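Local coordinates for envelope glycoprotein (Bourbon virus, PDB 5ZKX) that probably drives fusion of the viral envelope with host membranes, as a gp64-like class III glycoprotein captured here in its postfusion form, at residues P95-C108 with R126-S140. Numbering follows the deposited sequence.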
loop_
_atom_site.group_PDB
_atom_site.type_symbol
_atom_site.label_atom_id
_atom_site.label_comp_id
_atom_site.label_asym_id
_atom_site.label_seq_id
_atom_site.Cartn_x
_atom_site.Cartn_y
_atom_site.Cartn_z
ATOM N N PRO A 95 -37.306 -22.501 17.822
ATOM C CA PRO A 95 -38.440 -21.573 17.795
ATOM C C PRO A 95 -38.192 -20.281 18.558
ATOM O O PRO A 95 -37.410 -20.213 19.509
ATOM C CB PRO A 95 -39.550 -22.391 18.468
ATOM C CG PRO A 95 -38.810 -23.208 19.475
ATOM C CD PRO A 95 -37.474 -23.543 18.849
ATOM N N GLU A 96 -38.894 -19.239 18.123
ATOM C CA GLU A 96 -38.887 -17.948 18.803
ATOM C C GLU A 96 -39.930 -17.988 19.914
ATOM O O GLU A 96 -41.135 -18.025 19.646
ATOM C CB GLU A 96 -39.170 -16.814 17.821
ATOM C CG GLU A 96 -38.992 -15.423 18.405
ATOM C CD GLU A 96 -37.604 -14.864 18.170
ATOM O OE1 GLU A 96 -36.936 -15.315 17.216
ATOM O OE2 GLU A 96 -37.177 -13.974 18.936
ATOM N N VAL A 97 -39.467 -17.982 21.160
ATOM C CA VAL A 97 -40.329 -18.083 22.331
ATOM C C VAL A 97 -40.366 -16.730 23.022
ATOM O O VAL A 97 -39.316 -16.172 23.363
ATOM C CB VAL A 97 -39.836 -19.167 23.299
ATOM C CG1 VAL A 97 -40.656 -19.122 24.568
ATOM C CG2 VAL A 97 -39.887 -20.539 22.643
ATOM N N GLN A 98 -41.570 -16.208 23.238
ATOM C CA GLN A 98 -41.731 -14.914 23.884
ATOM C C GLN A 98 -42.881 -14.968 24.876
ATOM O O GLN A 98 -44.004 -15.330 24.509
ATOM C CB GLN A 98 -41.985 -13.810 22.858
ATOM C CG GLN A 98 -42.289 -12.473 23.495
ATOM C CD GLN A 98 -42.458 -11.370 22.481
ATOM O OE1 GLN A 98 -42.627 -11.627 21.289
ATOM N NE2 GLN A 98 -42.416 -10.129 22.948
ATOM N N ASP A 99 -42.595 -14.597 26.125
ATOM C CA ASP A 99 -43.605 -14.516 27.181
ATOM C C ASP A 99 -44.319 -15.849 27.378
ATOM O O ASP A 99 -45.537 -15.902 27.562
ATOM C CB ASP A 99 -44.614 -13.398 26.902
ATOM C CG ASP A 99 -45.302 -12.911 28.162
ATOM O OD1 ASP A 99 -46.005 -11.882 28.099
ATOM O OD2 ASP A 99 -45.133 -13.554 29.218
ATOM N N ALA A 100 -43.561 -16.940 27.328
ATOM C CA ALA A 100 -44.092 -18.262 27.636
ATOM C C ALA A 100 -43.929 -18.492 29.132
ATOM O O ALA A 100 -42.807 -18.646 29.626
ATOM C CB ALA A 100 -43.376 -19.341 26.831
ATOM N N TRP A 101 -45.045 -18.520 29.857
ATOM C CA TRP A 101 -44.984 -18.689 31.296
ATOM C C TRP A 101 -45.662 -20.003 31.694
ATOM O O TRP A 101 -45.965 -20.844 30.836
ATOM C CB TRP A 101 -45.536 -17.455 32.024
ATOM C CG TRP A 101 -46.896 -16.973 31.645
ATOM C CD1 TRP A 101 -47.255 -16.328 30.496
ATOM C CD2 TRP A 101 -48.077 -17.043 32.451
ATOM N NE1 TRP A 101 -48.593 -16.013 30.529
ATOM C CE2 TRP A 101 -49.120 -16.442 31.720
ATOM C CE3 TRP A 101 -48.356 -17.569 33.717
ATOM C CZ2 TRP A 101 -50.420 -16.353 32.211
ATOM C CZ3 TRP A 101 -49.643 -17.479 34.202
ATOM C CH2 TRP A 101 -50.660 -16.877 33.452
ATOM N N SER A 102 -45.941 -20.153 32.990
ATOM C CA SER A 102 -45.711 -21.372 33.762
ATOM C C SER A 102 -45.767 -22.671 32.971
ATOM O O SER A 102 -44.793 -23.430 32.969
ATOM C CB SER A 102 -46.738 -21.455 34.889
ATOM O OG SER A 102 -48.062 -21.466 34.373
ATOM N N GLY A 103 -46.877 -22.937 32.287
ATOM C CA GLY A 103 -46.967 -24.169 31.522
ATOM C C GLY A 103 -46.064 -24.151 30.301
ATOM O O GLY A 103 -45.245 -25.052 30.098
ATOM N N ASP A 104 -46.204 -23.123 29.466
ATOM C CA ASP A 104 -45.386 -23.027 28.266
ATOM C C ASP A 104 -43.937 -22.676 28.565
ATOM O O ASP A 104 -43.109 -22.764 27.660
ATOM C CB ASP A 104 -45.995 -21.998 27.316
ATOM C CG ASP A 104 -47.490 -22.180 27.153
ATOM O OD1 ASP A 104 -48.222 -21.170 27.243
ATOM O OD2 ASP A 104 -47.932 -23.329 26.940
ATOM N N SER A 105 -43.607 -22.283 29.800
ATOM C CA SER A 105 -42.220 -21.985 30.135
ATOM C C SER A 105 -41.335 -23.220 30.077
ATOM O O SER A 105 -40.107 -23.086 30.050
ATOM C CB SER A 105 -42.126 -21.355 31.524
ATOM O OG SER A 105 -42.293 -22.336 32.532
ATOM N N SER A 106 -41.926 -24.420 30.072
ATOM C CA SER A 106 -41.146 -25.633 29.866
ATOM C C SER A 106 -40.490 -25.659 28.494
ATOM O O SER A 106 -39.579 -26.462 28.269
ATOM C CB SER A 106 -42.024 -26.874 30.037
ATOM O OG SER A 106 -42.803 -27.113 28.872
ATOM N N ILE A 107 -40.925 -24.791 27.579
ATOM C CA ILE A 107 -40.310 -24.674 26.268
ATOM C C ILE A 107 -38.845 -24.266 26.321
ATOM O O ILE A 107 -38.135 -24.442 25.324
ATOM C CB ILE A 107 -41.113 -23.644 25.457
ATOM C CG1 ILE A 107 -40.852 -23.720 23.950
ATOM C CG2 ILE A 107 -40.752 -22.248 25.881
ATOM C CD1 ILE A 107 -41.138 -25.056 23.343
ATOM N N CYS A 108 -38.353 -23.782 27.468
ATOM C CA CYS A 108 -36.971 -23.315 27.567
ATOM C C CYS A 108 -35.954 -24.443 27.528
ATOM O O CYS A 108 -34.766 -24.161 27.362
ATOM C CB CYS A 108 -36.774 -22.488 28.840
ATOM S SG CYS A 108 -36.993 -20.690 28.634
ATOM N N ARG A 126 -34.485 -10.261 24.919
ATOM C CA ARG A 126 -35.701 -9.917 25.645
ATOM C C ARG A 126 -35.884 -10.828 26.850
ATOM O O ARG A 126 -35.553 -12.016 26.804
ATOM C CB ARG A 126 -36.933 -10.002 24.743
ATOM C CG ARG A 126 -37.154 -11.363 24.149
ATOM C CD ARG A 126 -38.563 -11.527 23.623
ATOM N NE ARG A 126 -38.763 -12.884 23.131
ATOM C CZ ARG A 126 -38.496 -13.274 21.889
ATOM N NH1 ARG A 126 -38.025 -12.407 21.002
ATOM N NH2 ARG A 126 -38.705 -14.534 21.535
ATOM N N SER A 127 -36.414 -10.256 27.931
ATOM C CA SER A 127 -36.627 -10.973 29.178
ATOM C C SER A 127 -37.773 -10.318 29.930
ATOM O O SER A 127 -38.034 -9.123 29.770
ATOM C CB SER A 127 -35.359 -10.986 30.041
ATOM O OG SER A 127 -35.633 -11.435 31.357
ATOM N N ASN A 128 -38.461 -11.114 30.746
ATOM C CA ASN A 128 -39.511 -10.598 31.611
ATOM C C ASN A 128 -39.808 -11.630 32.690
ATOM O O ASN A 128 -39.759 -12.835 32.434
ATOM C CB ASN A 128 -40.782 -10.255 30.823
ATOM C CG ASN A 128 -41.471 -11.475 30.261
ATOM O OD1 ASN A 128 -40.975 -12.115 29.333
ATOM N ND2 ASN A 128 -42.630 -11.802 30.813
ATOM N N ASN A 129 -40.098 -11.144 33.894
ATOM C CA ASN A 129 -40.325 -11.992 35.063
ATOM C C ASN A 129 -41.551 -11.504 35.834
ATOM O O ASN A 129 -41.521 -11.323 37.052
ATOM C CB ASN A 129 -39.081 -12.015 35.948
ATOM C CG ASN A 129 -39.112 -13.128 36.968
ATOM O OD1 ASN A 129 -39.694 -14.184 36.733
ATOM N ND2 ASN A 129 -38.482 -12.896 38.110
ATOM N N ASN A 130 -42.655 -11.278 35.119
ATOM C CA ASN A 130 -43.824 -10.605 35.673
ATOM C C ASN A 130 -45.008 -11.547 35.888
ATOM O O ASN A 130 -46.163 -11.117 35.840
ATOM C CB ASN A 130 -44.239 -9.449 34.767
ATOM C CG ASN A 130 -44.665 -9.920 33.392
ATOM O OD1 ASN A 130 -44.090 -10.860 32.844
ATOM N ND2 ASN A 130 -45.680 -9.277 32.831
ATOM N N HIS A 131 -44.747 -12.829 36.126
ATOM C CA HIS A 131 -45.802 -13.803 36.394
ATOM C C HIS A 131 -45.515 -14.424 37.756
ATOM O O HIS A 131 -44.640 -15.287 37.881
ATOM C CB HIS A 131 -45.879 -14.850 35.289
ATOM C CG HIS A 131 -46.291 -14.290 33.964
ATOM N ND1 HIS A 131 -47.580 -13.878 33.700
ATOM C CD2 HIS A 131 -45.581 -14.053 32.835
ATOM C CE1 HIS A 131 -47.648 -13.421 32.462
ATOM N NE2 HIS A 131 -46.449 -13.515 31.917
ATOM N N PHE A 132 -46.253 -13.981 38.771
ATOM C CA PHE A 132 -45.938 -14.356 40.141
ATOM C C PHE A 132 -46.227 -15.832 40.391
ATOM O O PHE A 132 -47.196 -16.390 39.869
ATOM C CB PHE A 132 -46.725 -13.498 41.125
ATOM C CG PHE A 132 -46.326 -13.713 42.550
ATOM C CD1 PHE A 132 -45.168 -13.144 43.048
ATOM C CD2 PHE A 132 -47.093 -14.504 43.386
ATOM C CE1 PHE A 132 -44.790 -13.347 44.357
ATOM C CE2 PHE A 132 -46.721 -14.710 44.697
ATOM C CZ PHE A 132 -45.565 -14.131 45.183
ATOM N N ALA A 133 -45.373 -16.454 41.207
ATOM C CA ALA A 133 -45.421 -17.881 41.521
ATOM C C ALA A 133 -45.236 -18.750 40.285
ATOM O O ALA A 133 -45.594 -19.932 40.296
ATOM C CB ALA A 133 -46.723 -18.257 42.240
ATOM N N HIS A 134 -44.657 -18.195 39.223
ATOM C CA HIS A 134 -44.563 -18.890 37.949
ATOM C C HIS A 134 -43.218 -18.615 37.294
ATOM O O HIS A 134 -42.544 -17.625 37.594
ATOM C CB HIS A 134 -45.692 -18.466 37.008
ATOM C CG HIS A 134 -47.018 -19.063 37.354
ATOM N ND1 HIS A 134 -47.140 -20.206 38.114
ATOM C CD2 HIS A 134 -48.278 -18.676 37.049
ATOM C CE1 HIS A 134 -48.420 -20.500 38.257
ATOM N NE2 HIS A 134 -49.131 -19.587 37.622
ATOM N N HIS A 135 -42.843 -19.511 36.383
ATOM C CA HIS A 135 -41.669 -19.343 35.542
ATOM C C HIS A 135 -42.045 -18.636 34.247
ATOM O O HIS A 135 -43.187 -18.705 33.791
ATOM C CB HIS A 135 -41.032 -20.693 35.212
ATOM C CG HIS A 135 -40.338 -21.337 36.370
ATOM N ND1 HIS A 135 -39.032 -21.055 36.705
ATOM C CD2 HIS A 135 -40.767 -22.255 37.267
ATOM C CE1 HIS A 135 -38.687 -21.769 37.761
ATOM N NE2 HIS A 135 -39.722 -22.505 38.122
ATOM N N THR A 136 -41.066 -17.956 33.652
ATOM C CA THR A 136 -41.240 -17.296 32.366
ATOM C C THR A 136 -40.082 -17.673 31.454
ATOM O O THR A 136 -38.940 -17.803 31.908
ATOM C CB THR A 136 -41.318 -15.768 32.510
ATOM O OG1 THR A 136 -42.278 -15.433 33.520
ATOM C CG2 THR A 136 -41.742 -15.123 31.192
ATOM N N CYS A 137 -40.378 -17.859 30.171
ATOM C CA CYS A 137 -39.369 -18.267 29.205
ATOM C C CYS A 137 -39.335 -17.288 28.044
ATOM O O CYS A 137 -40.382 -16.902 27.513
ATOM C CB CYS A 137 -39.625 -19.685 28.686
ATOM S SG CYS A 137 -38.398 -20.264 27.471
ATOM N N ASN A 138 -38.126 -16.883 27.668
ATOM C CA ASN A 138 -37.868 -16.138 26.447
ATOM C C ASN A 138 -36.726 -16.815 25.707
ATOM O O ASN A 138 -35.713 -17.178 26.312
ATOM C CB ASN A 138 -37.513 -14.674 26.730
ATOM C CG ASN A 138 -38.721 -13.834 27.075
ATOM O OD1 ASN A 138 -39.471 -13.409 26.194
ATOM N ND2 ASN A 138 -38.917 -13.585 28.363
ATOM N N LEU A 139 -36.893 -16.977 24.397
ATOM C CA LEU A 139 -35.909 -17.659 23.562
ATOM C C LEU A 139 -35.862 -16.975 22.204
ATOM O O LEU A 139 -36.892 -16.856 21.535
ATOM C CB LEU A 139 -36.259 -19.142 23.414
ATOM C CG LEU A 139 -35.215 -20.080 22.814
ATOM C CD1 LEU A 139 -34.013 -20.196 23.731
ATOM C CD2 LEU A 139 -35.821 -21.449 22.547
ATOM N N SER A 140 -34.671 -16.525 21.801
ATOM C CA SER A 140 -34.459 -15.849 20.527
ATOM C C SER A 140 -33.225 -16.419 19.844
ATOM O O SER A 140 -32.196 -16.636 20.489
ATOM C CB SER A 140 -34.295 -14.342 20.724
ATOM O OG SER A 140 -34.545 -13.637 19.521
#
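With W101 CG wedged between its own backbone N and carbonyl carbon (chi1 53°) and H131 CG turned beside its backbone N (chi1 -65°), the indole and imidazole lie flat on one another, the five-membered ring centroid of W101 3.4 Å from that of H131. The contact exemplifies a short, bulged antiparallel pairing held at both ends by side chains and in the middle by a disulfide. The imidazole's rotation is fixed at its edge, where H131 NE2 donates to the syn lone pair of D99 OD2 at 3.0 Å. H134 meets the indole rim to rim and carries S102 CB over one face.

At the other end, R126 forms a salt bridge with E96 and also bonds a backbone carbonyl: its NH1 reaches the anti lone pair of E96 OE2 at 2.7 Å, an oxygen that also accepts from S140 OG, while NH2 drops onto V97 O from above the carbonyl plane, opposite L139 N. Q98 CB covers one guanidinium face.

Between these ends, a beta bulge shifts the register from V97–L139 to A100–C137, and the C108–C137 disulfide ties the 3-10 turn 104-108 to the strand. Strand 134-148 pairs in turn with strand 44-58, whose Y55 meets the H135 ring, and the short, weakly bonded strand 126-127 runs parallel to strand 442-443.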